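Local coordinates for glycoside Hydrolase (Bacteroides uniformis, PDB 5T99), which probably hydrolyses terminal beta-linked galactose from agarose-derived oligosaccharides, as a family 2 glycoside hydrolase of the agarose pathway of a gut bacterium, at residues H126-T131 with N382-Y387; S159-P164 with A371-T376; E390-D395 with A431-D436. One frame throughout, in Å; residues are numbered along the deposited sequence.

Contact 1. Residues H126-T131 with N382-Y387; sequences HPYGYT and NGYHLY
Tyr128 and Tyr384 each swing CG to the far side from the backbone N (chi1 -165° and -167°), which turns their rings toward each other. The rings cross with centroids 4.6 Å apart and planes at 50°, a tilted edge-to-face pair in which the Tyr384 edge comes over one face of Tyr128. Within this pair the closest carbons are Tyr128 CD1 and Tyr384 CD1 at 3.5 Å, while Tyr384 CE1 lies 3.7 Å from Tyr128 CG. CB of Tyr130 backs the opposite face of Tyr128. Both hydroxyls are held beyond the pair: Tyr128 OH bonds to the carbonyl O of Ala371, Tyr384 OH to the carboxylate of Asp395. The seam joins two domains of a family 2 glycoside hydrolase, the loop after strand 121-126 of the sugar-binding domain meeting the loop that leads into helix 388-403 of the TIM barrel. Pro127 makes the second touch, a CH-pi contact with its CB 3.5 Å from the Tyr387 centroid, above the face. The ring is sandwiched, for CB of Leu386 sits over the other face. On the sugar-binding side, His126 NE2 donates in its ring plane to Thr131 OG1 at 2.9 Å, tying the two ends of the loop together.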
loop_
_atom_site.group_PDB
_atom_site.type_symbol
_atom_site.label_atom_id
_atom_site.label_comp_id
_atom_site.label_asym_id
_atom_site.label_seq_id
_atom_site.Cartn_x
_atom_site.Cartn_y
_atom_site.Cartn_z
ATOM N N HIS A 126 16.716 -3.893 -16.582
ATOM C CA HIS A 126 16.179 -3.014 -15.543
ATOM C C HIS A 126 16.442 -3.550 -14.131
ATOM O O HIS A 126 15.792 -4.505 -13.699
ATOM C CB HIS A 126 14.676 -2.803 -15.778
ATOM C CG HIS A 126 14.109 -1.669 -14.998
ATOM N ND1 HIS A 126 14.100 -0.374 -15.466
ATOM C CD2 HIS A 126 13.576 -1.624 -13.757
ATOM C CE1 HIS A 126 13.570 0.418 -14.553
ATOM N NE2 HIS A 126 13.238 -0.317 -13.507
ATOM N N PRO A 127 17.399 -2.939 -13.404
ATOM C CA PRO A 127 17.719 -3.464 -12.076
ATOM C C PRO A 127 16.667 -3.219 -10.978
ATOM O O PRO A 127 16.408 -4.129 -10.205
ATOM C CB PRO A 127 19.059 -2.784 -11.730
ATOM C CG PRO A 127 19.157 -1.599 -12.620
ATOM C CD PRO A 127 18.345 -1.885 -13.835
ATOM N N TYR A 128 16.084 -2.020 -10.898
ATOM C CA TYR A 128 15.249 -1.635 -9.740
ATOM C C TYR A 128 13.823 -2.165 -9.870
ATOM O O TYR A 128 13.095 -1.806 -10.792
ATOM C CB TYR A 128 15.236 -0.119 -9.583
ATOM C CG TYR A 128 14.720 0.416 -8.255
ATOM C CD1 TYR A 128 15.106 -0.153 -7.038
ATOM C CD2 TYR A 128 13.876 1.538 -8.214
ATOM C CE1 TYR A 128 14.647 0.353 -5.830
ATOM C CE2 TYR A 128 13.414 2.047 -7.010
ATOM C CZ TYR A 128 13.806 1.455 -5.820
ATOM O OH TYR A 128 13.368 1.949 -4.618
ATOM N N GLY A 129 13.411 -3.005 -8.933
ATOM C CA GLY A 129 12.154 -3.723 -9.080
ATOM C C GLY A 129 10.860 -2.964 -8.848
ATOM O O GLY A 129 9.789 -3.501 -9.132
ATOM N N TYR A 130 10.951 -1.729 -8.347
ATOM C CA TYR A 130 9.787 -0.931 -8.005
ATOM C C TYR A 130 9.389 0.118 -9.041
ATOM O O TYR A 130 8.273 0.635 -8.974
ATOM C CB TYR A 130 10.025 -0.241 -6.671
ATOM C CG TYR A 130 10.223 -1.195 -5.516
ATOM C CD1 TYR A 130 9.142 -1.867 -4.951
ATOM C CD2 TYR A 130 11.487 -1.420 -4.982
ATOM C CE1 TYR A 130 9.324 -2.747 -3.890
ATOM C CE2 TYR A 130 11.678 -2.286 -3.922
ATOM C CZ TYR A 130 10.597 -2.948 -3.370
ATOM O OH TYR A 130 10.779 -3.806 -2.304
ATOM N N THR A 131 10.293 0.463 -9.961
ATOM C CA THR A 131 9.950 1.306 -11.103
ATOM C C THR A 131 9.610 0.426 -12.285
ATOM O O THR A 131 10.160 -0.677 -12.442
ATOM C CB THR A 131 11.092 2.267 -11.492
ATOM O OG1 THR A 131 12.332 1.560 -11.561
ATOM C CG2 THR A 131 11.218 3.374 -10.461
ATOM N N ASN A 382 23.732 -5.479 -1.588
ATOM C CA ASN A 382 23.229 -5.383 -2.958
ATOM C C ASN A 382 21.999 -4.461 -3.084
ATOM O O ASN A 382 21.110 -4.706 -3.904
ATOM C CB ASN A 382 22.941 -6.787 -3.489
ATOM C CG ASN A 382 24.198 -7.638 -3.583
ATOM O OD1 ASN A 382 25.124 -7.309 -4.325
ATOM N ND2 ASN A 382 24.237 -8.734 -2.839
ATOM N N GLY A 383 21.974 -3.397 -2.274
ATOM C CA GLY A 383 20.931 -2.379 -2.330
ATOM C C GLY A 383 21.078 -1.422 -3.510
ATOM O O GLY A 383 21.907 -1.635 -4.420
ATOM N N TYR A 384 20.272 -0.355 -3.490
ATOM C CA TYR A 384 20.177 0.557 -4.631
ATOM C C TYR A 384 21.488 1.318 -4.924
ATOM O O TYR A 384 21.703 1.748 -6.055
ATOM C CB TYR A 384 18.991 1.532 -4.461
ATOM C CG TYR A 384 18.655 2.287 -5.734
ATOM C CD1 TYR A 384 18.169 1.613 -6.851
ATOM C CD2 TYR A 384 18.836 3.666 -5.832
ATOM C CE1 TYR A 384 17.870 2.282 -8.028
ATOM C CE2 TYR A 384 18.544 4.340 -7.016
ATOM C CZ TYR A 384 18.061 3.641 -8.107
ATOM O OH TYR A 384 17.751 4.276 -9.283
ATOM N N HIS A 385 22.372 1.452 -3.932
ATOM C CA HIS A 385 23.688 2.087 -4.136
ATOM C C HIS A 385 24.515 1.512 -5.301
ATOM O O HIS A 385 25.345 2.219 -5.872
ATOM C CB HIS A 385 24.524 2.041 -2.851
ATOM C CG HIS A 385 25.209 0.731 -2.628
ATOM N ND1 HIS A 385 24.601 -0.327 -1.989
ATOM C CD2 HIS A 385 26.442 0.299 -2.990
ATOM C CE1 HIS A 385 25.426 -1.357 -1.969
ATOM N NE2 HIS A 385 26.557 -1.001 -2.558
ATOM N N LEU A 386 24.300 0.245 -5.644
ATOM C CA LEU A 386 24.896 -0.334 -6.854
ATOM C C LEU A 386 24.467 0.358 -8.142
ATOM O O LEU A 386 25.214 0.379 -9.114
ATOM C CB LEU A 386 24.542 -1.817 -6.972
ATOM C CG LEU A 386 25.127 -2.752 -5.910
ATOM C CD1 LEU A 386 24.518 -4.146 -6.048
ATOM C CD2 LEU A 386 26.651 -2.796 -5.995
ATOM N N TYR A 387 23.250 0.896 -8.148
ATOM C CA TYR A 387 22.644 1.472 -9.340
ATOM C C TYR A 387 22.504 2.983 -9.312
ATOM O O TYR A 387 22.205 3.569 -10.357
ATOM C CB TYR A 387 21.276 0.832 -9.546
ATOM C CG TYR A 387 21.363 -0.667 -9.458
ATOM C CD1 TYR A 387 22.036 -1.400 -10.436
ATOM C CD2 TYR A 387 20.827 -1.351 -8.368
ATOM C CE1 TYR A 387 22.146 -2.778 -10.342
ATOM C CE2 TYR A 387 20.923 -2.729 -8.273
ATOM C CZ TYR A 387 21.583 -3.428 -9.258
ATOM O OH TYR A 387 21.669 -4.783 -9.150
#

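Contact 2. Residues S159-P164 with A371-T376; sequences SSRWYP and AFDEWT. With GIF (D-galacto-isofagomine), chain C.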
loop_
_atom_site.group_PDB
_atom_site.type_symbol
_atom_site.label_atom_id
_atom_site.label_comp_id
_atom_site.label_asym_id
_atom_site.label_seq_id
_atom_site.Cartn_x
_atom_site.Cartn_y
_atom_site.Cartn_z
ATOM N N SER A 159 19.699 -7.653 -0.820
ATOM C CA SER A 159 19.296 -6.549 -1.681
ATOM C C SER A 159 18.077 -5.784 -1.158
ATOM O O SER A 159 17.622 -4.828 -1.811
ATOM C CB SER A 159 18.996 -7.084 -3.076
ATOM O OG SER A 159 17.859 -7.924 -3.063
ATOM N N SER A 160 17.570 -6.197 0.011
ATOM C CA SER A 160 16.356 -5.626 0.604
ATOM C C SER A 160 16.310 -5.859 2.113
ATOM O O SER A 160 16.579 -6.957 2.562
ATOM C CB SER A 160 15.119 -6.238 -0.046
ATOM O OG SER A 160 13.961 -5.564 0.389
ATOM N N ARG A 161 15.952 -4.833 2.880
ATOM C CA ARG A 161 15.781 -4.958 4.338
ATOM C C ARG A 161 14.402 -5.504 4.730
ATOM O O ARG A 161 14.169 -5.807 5.889
ATOM C CB ARG A 161 15.986 -3.610 5.032
ATOM C CG ARG A 161 17.319 -2.956 4.725
ATOM C CD ARG A 161 17.552 -1.714 5.564
ATOM N NE ARG A 161 16.555 -0.659 5.327
ATOM C CZ ARG A 161 15.483 -0.409 6.086
ATOM N NH1 ARG A 161 14.668 0.584 5.755
ATOM N NH2 ARG A 161 15.199 -1.123 7.168
ATOM N N TRP A 162 13.486 -5.605 3.770
ATOM C CA TRP A 162 12.152 -6.173 3.995
ATOM C C TRP A 162 11.870 -7.150 2.871
ATOM O O TRP A 162 12.633 -7.219 1.913
ATOM C CB TRP A 162 11.090 -5.064 4.011
ATOM C CG TRP A 162 11.040 -4.260 2.742
ATOM C CD1 TRP A 162 10.253 -4.489 1.656
ATOM C CD2 TRP A 162 11.838 -3.121 2.425
ATOM N NE1 TRP A 162 10.497 -3.552 0.682
ATOM C CE2 TRP A 162 11.467 -2.697 1.130
ATOM C CE3 TRP A 162 12.812 -2.399 3.119
ATOM C CZ2 TRP A 162 12.041 -1.586 0.510
ATOM C CZ3 TRP A 162 13.386 -1.288 2.501
ATOM C CH2 TRP A 162 12.993 -0.896 1.206
ATOM N N TYR A 163 10.771 -7.888 2.981
ATOM C CA TYR A 163 10.379 -8.855 1.952
ATOM C C TYR A 163 10.040 -8.129 0.645
ATOM O O TYR A 163 9.080 -7.351 0.608
ATOM C CB TYR A 163 9.166 -9.663 2.409
ATOM C CG TYR A 163 8.635 -10.627 1.387
ATOM C CD1 TYR A 163 9.247 -11.854 1.201
ATOM C CD2 TYR A 163 7.519 -10.321 0.610
ATOM C CE1 TYR A 163 8.780 -12.760 0.261
ATOM C CE2 TYR A 163 7.039 -11.223 -0.336
ATOM C CZ TYR A 163 7.678 -12.449 -0.496
ATOM O OH TYR A 163 7.251 -13.381 -1.405
ATOM N N PRO A 164 10.818 -8.380 -0.419
ATOM C CA PRO A 164 10.552 -7.746 -1.712
ATOM C C PRO A 164 9.621 -8.519 -2.636
ATOM O O PRO A 164 9.051 -7.922 -3.564
ATOM C CB PRO A 164 11.936 -7.684 -2.346
ATOM C CG PRO A 164 12.627 -8.898 -1.826
ATOM C CD PRO A 164 12.039 -9.203 -0.468
ATOM N N ALA A 371 10.779 7.178 -3.130
ATOM C CA ALA A 371 11.556 6.601 -4.221
ATOM C C ALA A 371 12.553 5.523 -3.783
ATOM O O ALA A 371 12.622 4.475 -4.426
ATOM C CB ALA A 371 12.296 7.707 -4.973
ATOM N N PHE A 372 13.319 5.794 -2.718
ATOM C CA PHE A 372 14.523 5.015 -2.391
ATOM C C PHE A 372 14.727 4.837 -0.898
ATOM O O PHE A 372 14.314 5.679 -0.094
ATOM C CB PHE A 372 15.792 5.696 -2.929
ATOM C CG PHE A 372 15.740 6.048 -4.390
ATOM C CD1 PHE A 372 15.569 5.065 -5.346
ATOM C CD2 PHE A 372 15.880 7.368 -4.805
ATOM C CE1 PHE A 372 15.518 5.388 -6.696
ATOM C CE2 PHE A 372 15.835 7.701 -6.150
ATOM C CZ PHE A 372 15.655 6.709 -7.104
ATOM N N ASP A 373 15.403 3.747 -0.544
ATOM C CA ASP A 373 15.800 3.453 0.844
ATOM C C ASP A 373 17.290 3.715 1.107
ATOM O O ASP A 373 17.705 3.816 2.266
ATOM C CB ASP A 373 15.443 2.003 1.190
ATOM C CG ASP A 373 15.770 1.644 2.621
ATOM O OD1 ASP A 373 15.289 2.345 3.543
ATOM O OD2 ASP A 373 16.518 0.659 2.824
ATOM N N GLU A 374 18.095 3.814 0.053
ATOM C CA GLU A 374 19.503 4.243 0.185
ATOM C C GLU A 374 19.955 4.952 -1.090
ATOM O O GLU A 374 19.360 4.752 -2.144
ATOM C CB GLU A 374 20.413 3.042 0.491
ATOM C CG GLU A 374 20.445 1.983 -0.600
ATOM C CD GLU A 374 21.316 0.783 -0.252
ATOM O OE1 GLU A 374 21.139 0.205 0.826
ATOM O OE2 GLU A 374 22.166 0.400 -1.071
ATOM N N TRP A 375 20.998 5.775 -0.989
ATOM C CA TRP A 375 21.465 6.547 -2.137
ATOM C C TRP A 375 22.809 6.026 -2.618
ATOM O O TRP A 375 22.832 4.980 -3.244
ATOM C CB TRP A 375 21.488 8.044 -1.832
ATOM C CG TRP A 375 20.159 8.648 -1.542
ATOM C CD1 TRP A 375 18.926 8.138 -1.845
ATOM C CD2 TRP A 375 19.929 9.911 -0.911
ATOM N NE1 TRP A 375 17.943 8.999 -1.425
ATOM C CE2 TRP A 375 18.528 10.098 -0.850
ATOM C CE3 TRP A 375 20.772 10.907 -0.388
ATOM C CZ2 TRP A 375 17.951 11.230 -0.283
ATOM C CZ3 TRP A 375 20.200 12.034 0.166
ATOM C CH2 TRP A 375 18.796 12.187 0.217
ATOM N N THR A 376 23.914 6.733 -2.345
ATOM C CA THR A 376 25.248 6.273 -2.759
ATOM C C THR A 376 25.886 5.369 -1.714
ATOM O O THR A 376 26.736 4.569 -2.065
ATOM C CB THR A 376 26.228 7.435 -3.068
ATOM O OG1 THR A 376 26.625 8.096 -1.855
ATOM C CG2 THR A 376 25.597 8.439 -4.041
HETATM C C GIF C . 12.947 2.152 8.734
HETATM N N GIF C . 12.943 2.651 10.101
HETATM O O GIF C . 11.787 0.020 13.436
HETATM C C1 GIF C . 11.946 1.023 8.590
HETATM O O1 GIF C . 13.382 -0.661 9.527
HETATM C C2 GIF C . 12.117 -0.023 9.689
HETATM O O2 GIF C . 12.120 0.405 7.316
HETATM C C3 GIF C . 12.030 0.601 11.078
HETATM C C4 GIF C . 13.043 1.732 11.221
HETATM C C5 GIF C . 12.254 -0.452 12.164
HETATM O O HOH W 1 16.130 -2.319 1.143
#
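The Arg161 guanidinium is engaged along its edge, near its own plane, by the Asp373 carboxylate on one flank and O1 and O2 of D-galacto-isofagomine on another. The Trp162 ring carries Ser160 OG over one face and turns its six-membered edge to Asp373, CZ3 lying 3.7 Å from OD2; His315 stacks on this indole. Arg161 takes Asp373 side-on in a two-bond salt bridge. NE reaches OD2 at 2.8 Å and NH1 reaches OD1 at 2.9 Å, both on the syn side, NH1 well out of the carboxylate plane, with the two planes turned 38° apart. A bend at chi3 (-62°) turns the NE/NH1 edge of the guanidinium to the carboxylate. Arg161 comes from a loop of the sugar-binding domain, yet it joins the pocket that holds the inhibitor, consistent with a galactose subsite, in the TIM barrel, where Asp373 follows strand 366-370. The other N-H of NH1 donates to O2 at 3.0 Å, and one N-H of NH2 to O1 at 3.0 Å. An alanine here would remove these donors and is likely to leave Asp373 OD2 without its charged mate and O1 and O2 of the inhibitor short of a partner. Asp373 OD1 is also held by Lys379 and by Asn416 of the pocket.

Contact 3. Residues E390-D395 with A431-D436; sequences EWSKKD and AKYLAD
Tyr433 points its phenol end-on at the turn of helix 388-403 that carries Ser392 and Lys393. Its first torsion (chi1 164°) puts CG opposite the backbone N and extends the ring out from helix 427-441 across to helix 388-403. Ser392 OG meets this ring at the edge, in its plane, beside the CE2 corner: OG lies 3.4 Å from Tyr433 CE2 and 3.1 Å from Tyr433 OH. The two hydroxyls are thus near enough for a hydrogen bond, although the tyrosine proton has another acceptor within reach and the bond is not settled. Ser392 OG sits between the backbone N and the carbonyl carbon (chi1 57°), and from there it also bonds to the carbonyl O of Phe388, one turn earlier in its own helix. Lys393 approaches the phenol obliquely, with its CB 3.4 Å from Tyr433 OH; only CB of this side chain touches, and the rest runs on without contact with the phenol. Both helices belong to the outer layer of the TIM barrel: helix 388-403 makes the crossover between the neighbouring parallel strands 366-370 and 409-416. Helix 427-441 makes the next one, from strand 409-416 to strand 447-451. Their backbones come nearest at Lys393 and Leu434, with CA atoms 7.7 Å apart. Leu434 packs on Trp375 of the loop after strand 366-370. The outer side of helix 427-441 bears a salt bridge one turn long, in which Lys432 NZ approaches the syn lone pair of Asp436 OD2 at 2.8 Å; OD1 of the same carboxylate pairs with Arg439. On helix 388-403, Trp391 points away from Tyr433 and packs on Pro127 and Tyr384, while Asp395 takes the hydroxyl of Thr131.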
loop_
_atom_site.group_PDB
_atom_site.type_symbol
_atom_site.label_atom_id
_atom_site.label_comp_id
_atom_site.label_asym_id
_atom_site.label_seq_id
_atom_site.Cartn_x
_atom_site.Cartn_y
_atom_site.Cartn_z
ATOM N N GLU A 390 24.191 5.437 -12.073
ATOM C CA GLU A 390 23.653 5.190 -13.413
ATOM C C GLU A 390 22.129 5.385 -13.513
ATOM O O GLU A 390 21.648 5.874 -14.529
ATOM C CB GLU A 390 24.038 3.778 -13.878
ATOM C CG GLU A 390 23.735 3.457 -15.351
ATOM C CD GLU A 390 24.028 2.001 -15.745
ATOM O OE1 GLU A 390 24.754 1.282 -15.004
ATOM O OE2 GLU A 390 23.525 1.572 -16.812
ATOM N N TRP A 391 21.382 5.015 -12.466
ATOM C CA TRP A 391 19.919 4.876 -12.538
ATOM C C TRP A 391 19.059 5.871 -11.741
ATOM O O TRP A 391 17.855 5.985 -12.023
ATOM C CB TRP A 391 19.533 3.457 -12.127
ATOM C CG TRP A 391 19.868 2.457 -13.157
ATOM C CD1 TRP A 391 21.025 1.733 -13.263
ATOM C CD2 TRP A 391 19.045 2.065 -14.256
ATOM N NE1 TRP A 391 20.964 0.905 -14.354
ATOM C CE2 TRP A 391 19.761 1.084 -14.985
ATOM C CE3 TRP A 391 17.764 2.438 -14.693
ATOM C CZ2 TRP A 391 19.237 0.468 -16.141
ATOM C CZ3 TRP A 391 17.239 1.829 -15.845
ATOM C CH2 TRP A 391 17.982 0.857 -16.557
ATOM N N SER A 392 19.645 6.586 -10.776
ATOM C CA SER A 392 18.849 7.417 -9.845
ATOM C C SER A 392 17.983 8.454 -10.542
ATOM O O SER A 392 16.805 8.583 -10.209
ATOM C CB SER A 392 19.729 8.118 -8.800
ATOM O OG SER A 392 20.717 8.925 -9.406
ATOM N N LYS A 393 18.562 9.181 -11.497
ATOM C CA LYS A 393 17.790 10.162 -12.264
ATOM C C LYS A 393 16.683 9.488 -13.065
ATOM O O LYS A 393 15.548 9.965 -13.063
ATOM C CB LYS A 393 18.659 11.034 -13.196
ATOM C CG LYS A 393 17.837 12.063 -13.974
ATOM C CD LYS A 393 18.638 12.920 -14.940
ATOM C CE LYS A 393 19.411 14.005 -14.234
ATOM N NZ LYS A 393 19.671 15.157 -15.138
ATOM N N LYS A 394 17.026 8.402 -13.756
ATOM C CA LYS A 394 16.048 7.684 -14.571
ATOM C C LYS A 394 14.885 7.131 -13.729
ATOM O O LYS A 394 13.722 7.229 -14.144
ATOM C CB LYS A 394 16.689 6.541 -15.370
ATOM C CG LYS A 394 17.568 6.973 -16.533
ATOM C CD LYS A 394 17.524 5.957 -17.683
ATOM C CE LYS A 394 16.294 6.188 -18.578
ATOM N NZ LYS A 394 15.919 5.004 -19.412
ATOM N N ASP A 395 15.200 6.561 -12.566
ATOM C CA ASP A 395 14.165 5.989 -11.705
ATOM C C ASP A 395 13.277 7.039 -11.034
ATOM O O ASP A 395 12.061 6.856 -10.962
ATOM C CB ASP A 395 14.755 5.017 -10.669
ATOM C CG ASP A 395 15.106 3.668 -11.272
ATOM O OD1 ASP A 395 14.324 3.189 -12.135
ATOM O OD2 ASP A 395 16.163 3.091 -10.891
ATOM N N ALA A 431 21.038 15.020 -1.625
ATOM C CA ALA A 431 19.675 15.469 -1.360
ATOM C C ALA A 431 19.215 16.578 -2.328
ATOM O O ALA A 431 18.104 16.519 -2.870
ATOM C CB ALA A 431 19.544 15.948 0.072
ATOM N N LYS A 432 20.056 17.596 -2.522
ATOM C CA LYS A 432 19.741 18.670 -3.478
ATOM C C LYS A 432 19.496 18.114 -4.900
ATOM O O LYS A 432 18.514 18.459 -5.555
ATOM C CB LYS A 432 20.858 19.713 -3.505
ATOM C CG LYS A 432 20.517 20.975 -4.285
ATOM C CD LYS A 432 21.708 21.908 -4.366
ATOM C CE LYS A 432 21.379 23.175 -5.130
ATOM N NZ LYS A 432 21.059 22.895 -6.565
ATOM N N TYR A 433 20.394 17.240 -5.338
ATOM C CA TYR A 433 20.316 16.598 -6.644
ATOM C C TYR A 433 18.942 15.971 -6.897
ATOM O O TYR A 433 18.333 16.204 -7.950
ATOM C CB TYR A 433 21.462 15.568 -6.761
ATOM C CG TYR A 433 21.336 14.544 -7.855
ATOM C CD1 TYR A 433 21.435 14.904 -9.196
ATOM C CD2 TYR A 433 21.140 13.207 -7.553
ATOM C CE1 TYR A 433 21.333 13.949 -10.209
ATOM C CE2 TYR A 433 21.034 12.249 -8.553
ATOM C CZ TYR A 433 21.127 12.623 -9.875
ATOM O OH TYR A 433 21.033 11.653 -10.851
ATOM N N LEU A 434 18.463 15.197 -5.926
ATOM C CA LEU A 434 17.154 14.545 -6.025
ATOM C C LEU A 434 16.008 15.536 -5.885
ATOM O O LEU A 434 15.018 15.426 -6.587
ATOM C CB LEU A 434 17.007 13.440 -4.972
ATOM C CG LEU A 434 17.994 12.284 -5.128
ATOM C CD1 LEU A 434 17.978 11.401 -3.887
ATOM C CD2 LEU A 434 17.713 11.474 -6.395
ATOM N N ALA A 435 16.141 16.490 -4.972
ATOM C CA ALA A 435 15.128 17.518 -4.813
ATOM C C ALA A 435 14.986 18.395 -6.058
ATOM O O ALA A 435 13.876 18.812 -6.373
ATOM C CB ALA A 435 15.417 18.372 -3.595
ATOM N N ASP A 436 16.095 18.690 -6.750
ATOM C CA ASP A 436 16.032 19.512 -7.971
ATOM C C ASP A 436 15.250 18.826 -9.084
ATOM O O ASP A 436 14.470 19.475 -9.763
ATOM C CB ASP A 436 17.423 19.905 -8.479
ATOM C CG ASP A 436 18.132 20.896 -7.570
ATOM O OD1 ASP A 436 17.477 21.519 -6.698
ATOM O OD2 ASP A 436 19.373 21.039 -7.725
#

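From the N terminus, the chain first lays down 126-131 and then 159-164, both loops of the sugar-binding domain. It passes through the following beta domain and enters the TIM barrel. After strand 366-370, residues 371-376 close contact 2, and 382-387 then close contact 1, so the smaller loop is nested within the larger. Contact 3 follows in series, joining two successive barrel helices over a short span. Contacts 1 and 2 both tie the sugar-binding domain to one long barrel loop, within which His385 ND1 and Glu374 OE2 probably share a hydrogen bond. Asp395 links contact 1 to helix 388-403, while Phe372, packing against Ser392 and Asp395, connects the loop of contact 2 with the same helix.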